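Local coordinates for protein citrate synthase (Metallosphaera sedula, PDB 6ABX) that probably catalyses the condensation of oxaloacetate with acetyl-CoA and water to give citrate and CoA, a step of the tricarboxylic acid cycle, at residues A[130-135]-A[318-323]; A[140-146]-A[154-160]; A[149-153]-A[165-170]. All coordinates share one frame. Residue numbers count along the deposited sequence, not the author numbering.

Interaction 1 of 3, residues A[130-135]-A[318-323]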
loop_
_atom_site.group_PDB
_atom_site.type_symbol
_atom_site.label_atom_id
_atom_site.label_comp_id
_atom_site.label_asym_id
_atom_site.label_seq_id
_atom_site.Cartn_x
_atom_site.Cartn_y
_atom_site.Cartn_z
ATOM N N ILE A 130 -0.820 10.450 -19.792
ATOM C CA ILE A 130 -0.681 11.628 -18.952
ATOM C C ILE A 130 0.123 12.690 -19.705
ATOM O O ILE A 130 -0.294 13.848 -19.751
ATOM C CB ILE A 130 -0.048 11.317 -17.577
ATOM C CG1 ILE A 130 -0.901 10.389 -16.733
ATOM C CG2 ILE A 130 0.280 12.643 -16.852
ATOM C CD1 ILE A 130 -0.210 9.864 -15.485
ATOM N N GLN A 131 1.305 12.315 -20.217
ATOM C CA GLN A 131 2.195 13.277 -20.831
ATOM C C GLN A 131 1.559 13.935 -22.061
ATOM O O GLN A 131 1.680 15.139 -22.210
ATOM C CB GLN A 131 3.504 12.621 -21.244
ATOM C CG GLN A 131 4.430 13.577 -21.941
ATOM C CD GLN A 131 5.011 14.502 -20.928
ATOM O OE1 GLN A 131 5.987 14.160 -20.214
ATOM N NE2 GLN A 131 4.351 15.652 -20.802
ATOM N N ARG A 132 0.970 13.134 -22.945
ATOM C CA ARG A 132 0.356 13.617 -24.199
ATOM C C ARG A 132 -0.765 14.596 -23.812
ATOM O O ARG A 132 -0.805 15.706 -24.358
ATOM C CB ARG A 132 -0.266 12.472 -24.998
ATOM C CG ARG A 132 0.739 11.468 -25.551
ATOM C CD ARG A 132 1.560 11.967 -26.711
ATOM N NE ARG A 132 0.869 12.118 -27.990
ATOM C CZ ARG A 132 1.412 12.605 -29.101
ATOM N NH1 ARG A 132 2.713 12.876 -29.193
ATOM N NH2 ARG A 132 0.658 12.739 -30.174
ATOM N N THR A 133 -1.564 14.216 -22.816
ATOM C CA THR A 133 -2.751 15.041 -22.426
ATOM C C THR A 133 -2.275 16.411 -21.926
ATOM O O THR A 133 -2.849 17.463 -22.259
ATOM C CB THR A 133 -3.627 14.302 -21.417
ATOM O OG1 THR A 133 -4.115 13.089 -21.985
ATOM C CG2 THR A 133 -4.782 15.159 -20.968
ATOM N N ARG A 134 -1.211 16.425 -21.125
ATOM C CA ARG A 134 -0.716 17.664 -20.563
ATOM C C ARG A 134 -0.286 18.627 -21.674
ATOM O O ARG A 134 -0.358 19.856 -21.498
ATOM C CB ARG A 134 0.450 17.430 -19.612
ATOM C CG ARG A 134 -0.017 16.874 -18.293
ATOM C CD ARG A 134 1.225 16.577 -17.550
ATOM N NE ARG A 134 1.033 16.352 -16.175
ATOM C CZ ARG A 134 2.077 16.330 -15.346
ATOM N NH1 ARG A 134 3.316 16.326 -15.842
ATOM N NH2 ARG A 134 1.869 16.309 -14.054
ATOM N N ARG A 135 0.252 18.069 -22.758
ATOM C CA ARG A 135 0.732 18.850 -23.916
ATOM C C ARG A 135 -0.348 19.098 -24.959
ATOM O O ARG A 135 -0.019 19.475 -26.110
ATOM C CB ARG A 135 1.898 18.081 -24.535
ATOM C CG ARG A 135 3.115 18.100 -23.616
ATOM C CD ARG A 135 4.282 17.266 -24.090
ATOM N NE ARG A 135 5.449 17.465 -23.218
ATOM C CZ ARG A 135 6.528 16.672 -23.207
ATOM N NH1 ARG A 135 6.551 15.565 -23.949
ATOM N NH2 ARG A 135 7.507 16.922 -22.334
ATOM N N GLY A 318 12.339 13.316 -23.308
ATOM C CA GLY A 318 11.096 13.985 -23.570
ATOM C C GLY A 318 10.039 13.833 -22.524
ATOM O O GLY A 318 8.869 14.204 -22.770
ATOM N N PHE A 319 10.367 13.287 -21.324
ATOM C CA PHE A 319 9.403 13.247 -20.248
ATOM C C PHE A 319 9.464 14.494 -19.362
ATOM O O PHE A 319 10.572 14.899 -19.029
ATOM C CB PHE A 319 9.705 12.018 -19.383
ATOM C CG PHE A 319 9.535 10.697 -20.093
ATOM C CD1 PHE A 319 8.279 10.131 -20.165
ATOM C CD2 PHE A 319 10.601 10.034 -20.663
ATOM C CE1 PHE A 319 8.104 8.912 -20.788
ATOM C CE2 PHE A 319 10.433 8.795 -21.268
ATOM C CZ PHE A 319 9.179 8.255 -21.330
ATOM N N ASP A 320 8.317 15.041 -18.922
ATOM C CA ASP A 320 8.227 16.096 -17.923
ATOM C C ASP A 320 8.862 15.557 -16.652
ATOM O O ASP A 320 8.642 14.403 -16.265
ATOM C CB ASP A 320 6.800 16.575 -17.555
ATOM C CG ASP A 320 6.076 17.378 -18.613
ATOM O OD1 ASP A 320 6.774 17.913 -19.501
ATOM O OD2 ASP A 320 4.800 17.419 -18.563
ATOM N N PRO A 321 9.665 16.381 -15.957
ATOM C CA PRO A 321 10.238 16.001 -14.680
ATOM C C PRO A 321 9.281 15.407 -13.647
ATOM O O PRO A 321 9.658 14.446 -12.963
ATOM C CB PRO A 321 10.803 17.326 -14.154
ATOM C CG PRO A 321 11.206 18.034 -15.404
ATOM C CD PRO A 321 10.085 17.730 -16.367
ATOM N N ASP A 322 8.042 15.885 -13.559
ATOM C CA ASP A 322 7.303 15.378 -12.460
ATOM C C ASP A 322 6.692 14.002 -12.807
ATOM O O ASP A 322 6.071 13.407 -11.943
ATOM C CB ASP A 322 6.263 16.358 -11.966
ATOM C CG ASP A 322 5.124 16.463 -12.932
ATOM O OD1 ASP A 322 5.344 16.089 -14.086
ATOM O OD2 ASP A 322 4.038 16.946 -12.512
ATOM N N LEU A 323 6.866 13.519 -14.043
ATOM C CA LEU A 323 6.501 12.107 -14.344
ATOM C C LEU A 323 7.601 11.152 -13.894
ATOM O O LEU A 323 7.381 9.888 -13.944
ATOM C CB LEU A 323 6.229 11.976 -15.839
ATOM C CG LEU A 323 4.966 12.687 -16.297
ATOM C CD1 LEU A 323 4.670 12.369 -17.743
ATOM C CD2 LEU A 323 3.776 12.278 -15.440
HETATM O O HOH W 1 10.596 16.806 -21.379
HETATM O O HOH W 2 5.527 19.729 -21.310
#

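Interaction 2 of 3, residues A[140-146]-A[154-160]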
loop_
_atom_site.group_PDB
_atom_site.type_symbol
_atom_site.label_atom_id
_atom_site.label_comp_id
_atom_site.label_asym_id
_atom_site.label_seq_id
_atom_site.Cartn_x
_atom_site.Cartn_y
_atom_site.Cartn_z
ATOM N N VAL A 140 -1.476 8.356 -28.224
ATOM C CA VAL A 140 -0.836 7.481 -29.147
ATOM C C VAL A 140 -0.958 6.055 -28.604
ATOM O O VAL A 140 -0.366 5.713 -27.600
ATOM C CB VAL A 140 0.632 7.839 -29.394
ATOM C CG1 VAL A 140 1.328 6.848 -30.316
ATOM C CG2 VAL A 140 0.787 9.279 -29.894
ATOM N N GLU A 141 -1.735 5.232 -29.290
ATOM C CA GLU A 141 -1.990 3.888 -28.749
ATOM C C GLU A 141 -0.722 3.079 -28.891
ATOM O O GLU A 141 0.070 3.227 -29.823
ATOM C CB GLU A 141 -3.167 3.216 -29.454
ATOM C CG GLU A 141 -4.503 3.782 -29.011
ATOM C CD GLU A 141 -5.712 3.142 -29.686
ATOM O OE1 GLU A 141 -5.790 1.896 -29.705
ATOM O OE2 GLU A 141 -6.563 3.889 -30.186
ATOM N N PRO A 142 -0.529 2.081 -27.997
ATOM C CA PRO A 142 0.637 1.223 -28.120
ATOM C C PRO A 142 0.680 0.462 -29.438
ATOM O O PRO A 142 -0.376 0.070 -29.968
ATOM C CB PRO A 142 0.536 0.195 -26.973
ATOM C CG PRO A 142 -0.764 0.482 -26.279
ATOM C CD PRO A 142 -1.366 1.753 -26.861
ATOM N N ASP A 143 1.904 0.261 -29.901
ATOM C CA ASP A 143 2.187 -0.460 -31.139
ATOM C C ASP A 143 2.844 -1.780 -30.772
ATOM O O ASP A 143 4.004 -1.830 -30.357
ATOM C CB ASP A 143 3.027 0.359 -32.103
ATOM C CG ASP A 143 3.373 -0.336 -33.405
ATOM O OD1 ASP A 143 3.124 -1.574 -33.521
ATOM O OD2 ASP A 143 3.821 0.367 -34.325
ATOM N N PRO A 144 2.081 -2.882 -30.860
ATOM C CA PRO A 144 2.555 -4.180 -30.408
ATOM C C PRO A 144 3.642 -4.802 -31.296
ATOM O O PRO A 144 4.338 -5.690 -30.822
ATOM C CB PRO A 144 1.256 -5.001 -30.268
ATOM C CG PRO A 144 0.362 -4.386 -31.287
ATOM C CD PRO A 144 0.680 -2.911 -31.320
ATOM N N SER A 145 4.008 -4.162 -32.411
ATOM C CA SER A 145 5.161 -4.580 -33.195
ATOM C C SER A 145 6.478 -4.027 -32.643
ATOM O O SER A 145 7.553 -4.443 -33.067
ATOM C CB SER A 145 4.998 -4.174 -34.664
ATOM O OG SER A 145 5.159 -2.772 -34.799
ATOM N N LEU A 146 6.402 -3.096 -31.689
ATOM C CA LEU A 146 7.568 -2.469 -31.154
ATOM C C LEU A 146 7.946 -3.121 -29.822
ATOM O O LEU A 146 7.080 -3.483 -29.098
ATOM C CB LEU A 146 7.294 -0.969 -30.957
ATOM C CG LEU A 146 6.969 -0.169 -32.214
ATOM C CD1 LEU A 146 6.744 1.306 -31.842
ATOM C CD2 LEU A 146 8.129 -0.317 -33.201
ATOM N N TYR A 154 7.745 5.965 -28.567
ATOM C CA TYR A 154 6.750 6.158 -29.641
ATOM C C TYR A 154 5.458 6.762 -29.073
ATOM O O TYR A 154 4.906 7.706 -29.607
ATOM C CB TYR A 154 6.473 4.826 -30.340
ATOM C CG TYR A 154 5.243 4.823 -31.197
ATOM C CD1 TYR A 154 5.214 5.552 -32.374
ATOM C CD2 TYR A 154 4.091 4.184 -30.801
ATOM C CE1 TYR A 154 4.050 5.615 -33.132
ATOM C CE2 TYR A 154 2.931 4.207 -31.566
ATOM C CZ TYR A 154 2.927 4.912 -32.754
ATOM O OH TYR A 154 1.781 4.979 -33.515
ATOM N N MET A 155 5.016 6.291 -27.917
ATOM C CA MET A 155 3.778 6.751 -27.340
ATOM C C MET A 155 3.906 8.194 -26.823
ATOM O O MET A 155 2.898 8.855 -26.649
ATOM C CB MET A 155 3.299 5.831 -26.227
ATOM C CG MET A 155 2.824 4.449 -26.739
ATOM S SD MET A 155 2.039 3.472 -25.454
ATOM C CE MET A 155 3.393 3.435 -24.265
ATOM N N ILE A 156 5.109 8.625 -26.424
ATOM C CA ILE A 156 5.337 10.029 -26.010
ATOM C C ILE A 156 5.455 10.958 -27.214
ATOM O O ILE A 156 4.967 12.115 -27.181
ATOM C CB ILE A 156 6.629 10.085 -25.148
ATOM C CG1 ILE A 156 6.518 9.232 -23.893
ATOM C CG2 ILE A 156 6.987 11.514 -24.800
ATOM C CD1 ILE A 156 5.619 9.874 -22.903
ATOM N N ARG A 157 6.256 10.538 -28.205
ATOM C CA ARG A 157 6.639 11.421 -29.310
ATOM C C ARG A 157 5.635 11.346 -30.448
ATOM O O ARG A 157 5.495 12.312 -31.214
ATOM C CB ARG A 157 8.047 11.053 -29.794
ATOM C CG ARG A 157 9.142 11.585 -28.870
ATOM C CD ARG A 157 9.978 10.517 -28.255
ATOM N NE ARG A 157 11.279 10.994 -27.791
ATOM C CZ ARG A 157 12.403 10.499 -28.208
ATOM N NH1 ARG A 157 12.450 9.854 -29.365
ATOM N NH2 ARG A 157 13.458 10.604 -27.433
ATOM N N GLY A 158 4.991 10.197 -30.622
ATOM C CA GLY A 158 4.075 9.966 -31.752
ATOM C C GLY A 158 4.806 9.619 -33.027
ATOM O O GLY A 158 4.201 9.568 -34.091
ATOM N N GLU A 159 6.108 9.368 -32.931
ATOM C CA GLU A 159 6.890 8.812 -34.023
ATOM C C GLU A 159 7.958 7.895 -33.439
ATOM O O GLU A 159 8.339 8.030 -32.268
ATOM C CB GLU A 159 7.471 9.904 -34.925
ATOM C CG GLU A 159 8.437 10.851 -34.281
ATOM C CD GLU A 159 9.086 11.799 -35.296
ATOM O OE1 GLU A 159 9.316 12.976 -34.948
ATOM O OE2 GLU A 159 9.365 11.364 -36.447
ATOM N N ARG A 160 8.431 6.954 -34.252
ATOM C CA ARG A 160 9.378 5.971 -33.765
ATOM C C ARG A 160 10.696 6.659 -33.456
ATOM O O ARG A 160 11.109 7.596 -34.147
ATOM C CB ARG A 160 9.520 4.798 -34.739
ATOM C CG ARG A 160 8.275 3.929 -34.755
ATOM C CD ARG A 160 8.301 2.829 -35.782
ATOM N NE ARG A 160 7.021 2.133 -35.925
ATOM C CZ ARG A 160 6.854 1.073 -36.722
ATOM N NH1 ARG A 160 7.845 0.710 -37.524
ATOM N NH2 ARG A 160 5.733 0.367 -36.701
HETATM O O HOH W 3 0.171 8.192 -25.903
HETATM O O HOH W 4 -0.425 3.920 -32.312
HETATM O O HOH W 5 4.812 2.839 -34.655
#

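Interaction 3 of 3, residues A[149-153]-A[165-170]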
loop_
_atom_site.group_PDB
_atom_site.type_symbol
_atom_site.label_atom_id
_atom_site.label_comp_id
_atom_site.label_asym_id
_atom_site.label_seq_id
_atom_site.Cartn_x
_atom_site.Cartn_y
_atom_site.Cartn_z
ATOM N N SER A 149 10.827 -0.519 -24.859
ATOM C CA SER A 149 11.385 0.853 -24.727
ATOM C C SER A 149 11.114 1.662 -26.010
ATOM O O SER A 149 10.809 2.862 -25.919
ATOM C CB SER A 149 12.853 0.775 -24.398
ATOM O OG SER A 149 13.042 0.148 -23.128
ATOM N N GLU A 150 11.190 1.001 -27.164
ATOM C CA GLU A 150 10.889 1.704 -28.439
ATOM C C GLU A 150 9.429 2.209 -28.408
ATOM O O GLU A 150 9.108 3.356 -28.773
ATOM C CB GLU A 150 11.139 0.812 -29.658
ATOM C CG GLU A 150 10.936 1.650 -30.913
ATOM C CD GLU A 150 11.324 1.096 -32.270
ATOM O OE1 GLU A 150 11.703 -0.121 -32.329
ATOM O OE2 GLU A 150 11.229 1.903 -33.260
ATOM N N ASN A 151 8.517 1.343 -27.965
ATOM C CA ASN A 151 7.123 1.689 -27.889
ATOM C C ASN A 151 6.880 2.840 -26.899
ATOM O O ASN A 151 5.987 3.688 -27.123
ATOM C CB ASN A 151 6.252 0.504 -27.469
ATOM C CG ASN A 151 4.795 0.874 -27.416
ATOM O OD1 ASN A 151 4.204 1.153 -28.473
ATOM N ND2 ASN A 151 4.203 0.823 -26.240
ATOM N N PHE A 152 7.590 2.839 -25.765
ATOM C CA PHE A 152 7.385 3.849 -24.748
ATOM C C PHE A 152 7.705 5.243 -25.342
ATOM O O PHE A 152 6.917 6.197 -25.210
ATOM C CB PHE A 152 8.275 3.547 -23.527
ATOM C CG PHE A 152 7.841 4.157 -22.217
ATOM C CD1 PHE A 152 6.894 5.164 -22.139
ATOM C CD2 PHE A 152 8.392 3.704 -21.035
ATOM C CE1 PHE A 152 6.500 5.693 -20.925
ATOM C CE2 PHE A 152 8.019 4.265 -19.824
ATOM C CZ PHE A 152 7.036 5.209 -19.763
ATOM N N LEU A 153 8.801 5.330 -26.069
ATOM C CA LEU A 153 9.179 6.603 -26.706
ATOM C C LEU A 153 8.217 6.966 -27.837
ATOM O O LEU A 153 7.847 8.113 -28.002
ATOM C CB LEU A 153 10.615 6.544 -27.211
ATOM C CG LEU A 153 11.684 6.493 -26.116
ATOM C CD1 LEU A 153 13.055 6.321 -26.730
ATOM C CD2 LEU A 153 11.625 7.718 -25.241
ATOM N N ASP A 165 18.381 6.477 -28.852
ATOM C CA ASP A 165 17.438 6.906 -27.801
ATOM C C ASP A 165 16.803 5.672 -27.154
ATOM O O ASP A 165 16.675 5.600 -25.925
ATOM C CB ASP A 165 16.384 7.904 -28.305
ATOM C CG ASP A 165 16.851 9.354 -28.386
ATOM O OD1 ASP A 165 18.007 9.622 -28.006
ATOM O OD2 ASP A 165 16.016 10.217 -28.751
ATOM N N THR A 166 16.356 4.726 -27.969
ATOM C CA THR A 166 15.740 3.528 -27.437
ATOM C C THR A 166 16.686 2.826 -26.462
ATOM O O THR A 166 16.241 2.386 -25.390
ATOM C CB THR A 166 15.336 2.556 -28.540
ATOM O OG1 THR A 166 14.403 3.326 -29.309
ATOM C CG2 THR A 166 14.749 1.273 -28.007
ATOM N N ARG A 167 17.945 2.638 -26.870
ATOM C CA ARG A 167 18.887 1.935 -26.057
ATOM C C ARG A 167 19.087 2.617 -24.702
ATOM O O ARG A 167 19.154 1.952 -23.651
ATOM C CB ARG A 167 20.244 1.877 -26.763
ATOM C CG ARG A 167 21.280 1.080 -26.002
ATOM C CD ARG A 167 20.956 -0.382 -26.135
ATOM N NE ARG A 167 21.977 -1.223 -25.540
ATOM C CZ ARG A 167 23.065 -1.658 -26.178
ATOM N NH1 ARG A 167 23.372 -1.202 -27.388
ATOM N NH2 ARG A 167 23.822 -2.582 -25.604
ATOM N N VAL A 168 19.208 3.945 -24.704
ATOM C CA VAL A 168 19.393 4.712 -23.450
ATOM C C VAL A 168 18.186 4.524 -22.529
ATOM O O VAL A 168 18.360 4.261 -21.337
ATOM C CB VAL A 168 19.705 6.204 -23.702
ATOM C CG1 VAL A 168 19.855 6.911 -22.372
ATOM C CG2 VAL A 168 20.983 6.357 -24.536
ATOM N N LEU A 169 16.978 4.572 -23.080
ATOM C CA LEU A 169 15.776 4.355 -22.240
ATOM C C LEU A 169 15.786 2.924 -21.685
ATOM O O LEU A 169 15.496 2.681 -20.477
ATOM C CB LEU A 169 14.479 4.582 -23.010
ATOM C CG LEU A 169 13.233 4.323 -22.173
ATOM C CD1 LEU A 169 13.208 5.147 -20.921
ATOM C CD2 LEU A 169 11.972 4.586 -22.988
ATOM N N ASP A 170 16.132 1.944 -22.541
ATOM C CA ASP A 170 16.128 0.559 -22.165
ATOM C C ASP A 170 17.076 0.328 -20.965
ATOM O O ASP A 170 16.736 -0.288 -19.965
ATOM C CB ASP A 170 16.530 -0.267 -23.376
ATOM C CG ASP A 170 15.995 -1.660 -23.289
ATOM O OD1 ASP A 170 14.719 -1.818 -23.338
ATOM O OD2 ASP A 170 16.833 -2.524 -23.114
HETATM O O HOH W 6 12.709 -2.840 -24.887
#

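Interaction 1 of 3, residues A[130-135]-A[318-323]
Charge dominates this contact, in which the last turn of helix 112-134 meets the loop between helices 310-316 and 324-343. Arg134 and Arg135 form a salt-bridge network with Asp320 and Asp322. The Arg134 guanidinium binds Asp322 through a bidentate pair of bonds, NH1 to OD1 and NH2 to OD2, both 2.7 Å, while NH1 also reaches Asp320 OD2 at 3.3 Å. Arg135 NH2 makes a weak hydrogen bond, part of a salt bridge, to Asp320 OD1 (3.1 Å), reinforced by a water bridging Arg135 NE and that oxygen.

Further hydrogen bonds hold the loop at two backbone atoms, Asp320 N and Gly318 O, and at the Asp320 carboxylate. The amide of Gln131 can both accept and donate: OE1 takes the bond from Asp320 N (2.8 Å) and NE2 gives one to Asp320 OD2 (2.9 Å). Arg135 NH1 holds Gly318 O at 2.9 Å; Gly318, with its positive phi, ends the preceding helix in a Schellman motif.

Apolar packing accompanies the charges. Leu323 CD2 covers one face of the Arg134 guanidinium and touches Ile130 CG2 at 3.8 Å.

Helix 91-105 adjoins the contact, with Pro91 against Arg134, Asp322 and Leu323. Helix 148-157 borders it through Ile156, which meets Gln131 and Phe319.

Interaction 2 of 3, residues A[140-146]-A[154-160]
An irregular segment, 140-146, runs past the C-terminal end of helix 148-157, coming closest where the CA atoms of Val140 and Met155 are 5.0 Å apart. It finishes in a type I beta turn from Asp143 to Leu146, and Asp143 OD1 accepts from Ser145 N (3.0 Å) in an Asx turn. Opposite Val140 the helix gives way at Gly158, whose positive phi suits glycine; its CA lies 3.8 Å from Val140 CG2.

Tyr154 and Met155 supply the helix's apolar surface: Val140 CG1 sits over one Tyr154 ring face, 3.3 Å from CE2, and Leu146 CD1 meets Tyr154 CB at 3.8 Å. The flexible Met155 brings SD to 3.9 Å from Pro142 CB. Arg160 NH2 forms a salt bridge with Asp143 OD2 (3.0 Å), and Leu146 CD2 covers a guanidinium face.

Water joins Tyr154 OH to Glu141 O, and another links Val140 N with Met155 O. Apolar patches, one ion pair and bridging waters together imply a solvent-edged contact tying a loop to the helix that follows.

Interaction 3 of 3, residues A[149-153]-A[165-170]
Leu169 lays its CD2 methyl against helix 148-157, 3.7 Å from Leu153 CG, 3.9 Å from Phe152 CB and 3.6 Å from the backbone Ser149 O. This is helix-helix packing within the largely alpha-helical citrate synthase fold: segments 149-153 and 165-170 belong to successive helices, whose local axes cross at 108° and approach to 8.8 Å. So steep a crossing confines the contact to a short patch, and short or apolar groups fill most of it.

Leucine suits the middle because it is apolar and long enough for one methyl, CD2, to lie among Ser149, Phe152 and Leu153. Leu153 answers from the other helix, its CD1 lying 4.0 Å from Asp165 CB and 3.8 Å from Asp165 O. The carboxylate of Asp165 is engaged elsewhere, in a salt bridge with Arg157. Thr166 CG2 lies 3.7 Å from Glu150 N and 4.0 Å from Glu150 CB, while Thr166 OG1 bonds to Ser162 O. The Glu150 CA-to-CB bond points away and Thr166 is short, so the CA atoms of these two residues come within 5.3 Å.

Phe152 extends the packing toward helix 112-134, touching Pro124, Ile127 and Ser128. Asp170 is held from several directions: OD2 accepts from Phe43 N, and a water bridges OD1 to Ser149 N. The same OD1 accepts the Ser149 OG hydrogen bond at 2.6 Å.

In the fold
Helix 148-157 supplies segments to interactions 2 and 3 and borders interaction 1 through Ile156 and Phe152. Interaction 3 is buried, and its leucine packing is joined by a serine-aspartate bond; interaction 2 lies at the surface, where waters and a single ion pair accompany the apolar patches. Interaction 1 is partly buried and the richest in charge, joining parts of the chain far apart in sequence, with both other contacts nested inside the loop it closes. Direct links connect all three: Arg132 NH1 reaches Ile156 O, Phe319 packs edge-to-face on Phe152, and Asp143 N hydrogen-bonds to Asn151 OD1, tying interaction 2 to interaction 3.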